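PDB 1Y9Q: transcriptional regulator, HTH_3 family from Vibrio cholerae, which probably acts as a DNA-binding transcription factor, joining a helix-turn-helix domain to a zinc-binding cupin domain, with D-methionine bound nearby. Local coordinates for residues K17-R20 with K21-L25; D28-A31 with Q32-V36. All blocks are in the same frame, centred on the assembly; numbering follows the deposited sequence.

Contact 1 (K17-R20 with K21-L25); sequences KNLR and KSRGL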
loop_
_atom_site.group_PDB
_atom_site.type_symbol
_atom_site.label_atom_id
_atom_site.label_comp_id
_atom_site.label_asym_id
_atom_site.label_seq_id
_atom_site.Cartn_x
_atom_site.Cartn_y
_atom_site.Cartn_z
ATOM N N LYS A 17 2.906 25.071 -2.669
ATOM C CA LYS A 17 2.225 26.217 -2.083
ATOM C C LYS A 17 1.419 26.937 -3.163
ATOM O O LYS A 17 0.268 27.302 -2.948
ATOM C CB LYS A 17 3.249 27.171 -1.461
ATOM C CG LYS A 17 2.638 28.257 -0.591
ATOM C CD LYS A 17 3.723 29.150 -0.000
ATOM C CE LYS A 17 3.131 30.239 0.881
ATOM N NZ LYS A 17 4.200 31.067 1.511
ATOM N N ASN A 18 2.025 27.130 -4.332
ATOM C CA ASN A 18 1.335 27.807 -5.427
ATOM C C ASN A 18 0.082 27.021 -5.809
ATOM O O ASN A 18 -1.011 27.580 -5.889
ATOM C CB ASN A 18 2.248 27.931 -6.645
ATOM C CG ASN A 18 1.707 28.897 -7.676
ATOM O OD1 ASN A 18 0.554 28.782 -8.112
ATOM N ND2 ASN A 18 2.537 29.857 -8.078
ATOM N N LEU A 19 0.245 25.720 -6.045
ATOM C CA LEU A 19 -0.887 24.873 -6.409
ATOM C C LEU A 19 -1.989 24.956 -5.358
ATOM O O LEU A 19 -3.170 25.102 -5.698
ATOM C CB LEU A 19 -0.435 23.414 -6.578
ATOM C CG LEU A 19 0.480 23.109 -7.773
ATOM C CD1 LEU A 19 0.960 21.660 -7.711
ATOM C CD2 LEU A 19 -0.285 23.368 -9.076
ATOM N N ARG A 20 -1.607 24.884 -4.085
ATOM C CA ARG A 20 -2.581 24.942 -2.994
ATOM C C ARG A 20 -3.287 26.294 -2.935
ATOM O O ARG A 20 -4.515 26.363 -2.906
ATOM C CB ARG A 20 -1.902 24.668 -1.644
ATOM C CG ARG A 20 -2.863 24.720 -0.457
ATOM C CD ARG A 20 -2.204 24.301 0.847
ATOM N NE ARG A 20 -1.179 25.243 1.300
ATOM C CZ ARG A 20 -1.430 26.414 1.877
ATOM N NH1 ARG A 20 -2.679 26.808 2.079
ATOM N NH2 ARG A 20 -0.426 27.188 2.270
ATOM N N LYS A 21 -2.497 27.361 -2.911
ATOM C CA LYS A 21 -3.020 28.723 -2.848
ATOM C C LYS A 21 -3.879 29.060 -4.063
ATOM O O LYS A 21 -4.894 29.748 -3.940
ATOM C CB LYS A 21 -1.865 29.722 -2.752
ATOM C CG LYS A 21 -1.087 29.680 -1.441
ATOM C CD LYS A 21 -1.869 30.322 -0.307
ATOM C CE LYS A 21 -0.980 30.540 0.914
ATOM N NZ LYS A 21 -1.736 31.125 2.061
ATOM N N SER A 22 -3.468 28.589 -5.237
ATOM C CA SER A 22 -4.230 28.860 -6.452
ATOM C C SER A 22 -5.621 28.252 -6.341
ATOM O O SER A 22 -6.573 28.748 -6.937
ATOM C CB SER A 22 -3.517 28.290 -7.684
ATOM O OG SER A 22 -2.312 28.995 -7.941
ATOM N N ARG A 23 -5.732 27.177 -5.570
ATOM C CA ARG A 23 -7.013 26.509 -5.372
ATOM C C ARG A 23 -7.783 27.115 -4.201
ATOM O O ARG A 23 -8.941 26.767 -3.965
ATOM C CB ARG A 23 -6.787 25.015 -5.123
ATOM C CG ARG A 23 -6.241 24.275 -6.335
ATOM C CD ARG A 23 -5.710 22.894 -5.965
ATOM N NE ARG A 23 -5.518 22.053 -7.145
ATOM C CZ ARG A 23 -4.715 22.348 -8.164
ATOM N NH1 ARG A 23 -4.009 23.473 -8.166
ATOM N NH2 ARG A 23 -4.624 21.515 -9.193
ATOM N N GLY A 24 -7.134 28.019 -3.470
ATOM C CA GLY A 24 -7.768 28.650 -2.325
ATOM C C GLY A 24 -7.977 27.685 -1.170
ATOM O O GLY A 24 -8.912 27.836 -0.385
ATOM N N LEU A 25 -7.093 26.698 -1.061
ATOM C CA LEU A 25 -7.180 25.684 -0.016
ATOM C C LEU A 25 -6.324 25.985 1.209
ATOM O O LEU A 25 -5.242 26.551 1.099
ATOM C CB LEU A 25 -6.765 24.315 -0.580
ATOM C CG LEU A 25 -7.676 23.643 -1.618
ATOM C CD1 LEU A 25 -6.946 22.471 -2.279
ATOM C CD2 LEU A 25 -8.951 23.161 -0.949
HETATM O O HOH W 1 -1.439 29.766 4.260
#
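R20 folds its side chain over the turn that follows its own helix and reaches the carbonyl of L25: NH1 donates to L25 O at 2.8 Å, with L25 O near the guanidinium plane at its edge, though the bond is bent, 134° at the hydrogen. The bend at chi3 (67°) swings the guanidinium round to that carbonyl, and CG of R20 packs on L25 CB at 3.9 Å on the way. K21 runs alongside in the same direction, its CE 3.7 Å from R20 NH2. The like charges of R20 NH2 and K21 NZ come close; a water accepts from K21 NZ at 2.6 Å and only weakly from R20 NH2, while R20 NE forms a salt bridge with E45 of helix 38-45. The chain leaves helix 5-22 through a Schellman motif: G24 has positive phi (69°), G24 N bonds K21 O, and L25 N reaches back to R20 O at 3.2 Å in a nearly straight bond. On another side of the helix R23 extends beside L19, pointing the same way, and its NH1 reaches L19 O at 3.1 Å from above the carbonyl plane. R23 NE continues to L63 O. S22 OG lies 2.8 Å from N18 O and 2.9 Å from N18 OD1, two acceptors competing for one hydroxyl proton.

Contact 2 (D28-A31 with Q32-V36); sequences DATA and QLTGV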
loop_
_atom_site.group_PDB
_atom_site.type_symbol
_atom_site.label_atom_id
_atom_site.label_comp_id
_atom_site.label_asym_id
_atom_site.label_seq_id
_atom_site.Cartn_x
_atom_site.Cartn_y
_atom_site.Cartn_z
ATOM N N ASP A 28 -5.114 22.524 6.297
ATOM C CA ASP A 28 -5.950 21.488 6.892
ATOM C C ASP A 28 -6.872 20.849 5.856
ATOM O O ASP A 28 -7.080 19.635 5.865
ATOM C CB ASP A 28 -6.790 22.059 8.038
ATOM C CG ASP A 28 -7.452 20.971 8.868
ATOM O OD1 ASP A 28 -6.724 20.204 9.536
ATOM O OD2 ASP A 28 -8.697 20.876 8.844
ATOM N N ALA A 29 -7.427 21.664 4.964
ATOM C CA ALA A 29 -8.315 21.138 3.935
ATOM C C ALA A 29 -7.509 20.270 2.969
ATOM O O ALA A 29 -7.997 19.258 2.472
ATOM C CB ALA A 29 -8.985 22.282 3.181
ATOM N N THR A 30 -6.272 20.677 2.710
ATOM C CA THR A 30 -5.403 19.928 1.811
ATOM C C THR A 30 -5.025 18.605 2.471
ATOM O O THR A 30 -4.874 17.579 1.807
ATOM C CB THR A 30 -4.131 20.743 1.477
ATOM O OG1 THR A 30 -4.512 21.988 0.874
ATOM C CG2 THR A 30 -3.244 19.978 0.506
ATOM N N ALA A 31 -4.890 18.627 3.789
ATOM C CA ALA A 31 -4.556 17.417 4.530
ATOM C C ALA A 31 -5.686 16.400 4.372
ATOM O O ALA A 31 -5.443 15.223 4.105
ATOM C CB ALA A 31 -4.346 17.752 6.004
ATOM N N GLN A 32 -6.926 16.861 4.519
ATOM C CA GLN A 32 -8.086 15.976 4.397
ATOM C C GLN A 32 -8.215 15.386 2.996
ATOM O O GLN A 32 -8.540 14.206 2.833
ATOM C CB GLN A 32 -9.374 16.731 4.746
ATOM C CG GLN A 32 -9.405 17.282 6.158
ATOM C CD GLN A 32 -9.154 16.215 7.210
ATOM O OE1 GLN A 32 -9.870 15.215 7.276
ATOM N NE2 GLN A 32 -8.134 16.426 8.038
ATOM N N LEU A 33 -7.956 16.212 1.990
ATOM C CA LEU A 33 -8.046 15.782 0.600
ATOM C C LEU A 33 -6.993 14.751 0.209
ATOM O O LEU A 33 -7.302 13.771 -0.468
ATOM C CB LEU A 33 -7.912 16.986 -0.340
ATOM C CG LEU A 33 -9.052 18.003 -0.382
ATOM C CD1 LEU A 33 -8.630 19.202 -1.213
ATOM C CD2 LEU A 33 -10.302 17.346 -0.961
ATOM N N THR A 34 -5.757 14.980 0.641
ATOM C CA THR A 34 -4.630 14.116 0.292
ATOM C C THR A 34 -4.330 12.939 1.214
ATOM O O THR A 34 -3.702 11.971 0.791
ATOM C CB THR A 34 -3.326 14.919 0.220
ATOM O OG1 THR A 34 -3.004 15.388 1.534
ATOM C CG2 THR A 34 -3.468 16.110 -0.721
ATOM N N GLY A 35 -4.742 13.026 2.471
ATOM C CA GLY A 35 -4.447 11.950 3.395
ATOM C C GLY A 35 -3.065 12.133 3.995
ATOM O O GLY A 35 -2.583 11.280 4.739
ATOM N N VAL A 36 -2.410 13.238 3.651
ATOM C CA VAL A 36 -1.087 13.549 4.187
ATOM C C VAL A 36 -1.324 14.507 5.356
ATOM O O VAL A 36 -2.085 15.467 5.223
ATOM C CB VAL A 36 -0.199 14.234 3.120
ATOM C CG1 VAL A 36 1.151 14.602 3.719
ATOM C CG2 VAL A 36 -0.017 13.301 1.920
#
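Regular i to i+4 bonds run through this last part of helix 27-34, from D28 O with Q32 N to A31 O with G35 N, the last at 2.8 Å, before G35 leaves the helix with positive phi (85°). T30 and T34 are neighbours one turn apart, and their side chains cross at a slant. T30 O is gripped twice by T34, from opposite faces of its carbonyl plane: T34 N donates at 3.0 Å and T34 OG1 at 2.9 Å. The hydroxyl can bend back to this acceptor because chi1 of T34 (66°) sets OG1 between its backbone N and carbonyl carbon. T34 OG1 in turn accepts from V36 N at 3.1 Å, an ST turn, so one hydroxyl links the last helical turn to the chain leaving it. The methyl groups of the two threonines meet more loosely, T30 CG2 to T34 CG2 at 4.1 Å. T30 OG1 instead bonds S26 O, one turn back. A31 packs against the exit: its CB lies 3.3 Å from V36 O, and its CA makes a CH-O contact to that oxygen at 3.2 Å. A chi1 of -60° sets CG of Q32 beside its backbone N and 3.3 Å from D28 O. In this HTH_3-type domain, helices 27-34 and 38-45 are consistent with the first helix and the recognition helix of the helix-turn-helix, with G35 and V36 in the turn between them. T30, A31 and V36 all touch L41, while T30 also meets L63 and V36 meets K58 and I59, so this helix end packs against both helix 38-45 and helix 53-63.

How the contacts relate
Contacts 1 and 2 end two successive helices, 5-22 and 27-34, and both pass through a positive-phi glycine. Contact 1 is largely at the surface: one of its nine touching residues is buried, and charged side chains dominate it. Contact 2 is partly buried, with four buried residues of nine, and relies on threonine hydroxyl bonds and small aliphatic groups. The exits differ too, a Schellman motif in the first and an ST turn in the second. Their centres are 13 Å apart, yet they touch: R20 CD lies 3.3 Å from T30 OG1, and L25 CD1 lies 3.8 Å from L33 CD1. Both also reach helix 38-45, contact 1 by pairing R20 with E45 and contact 2 by nonpolar packing on L41.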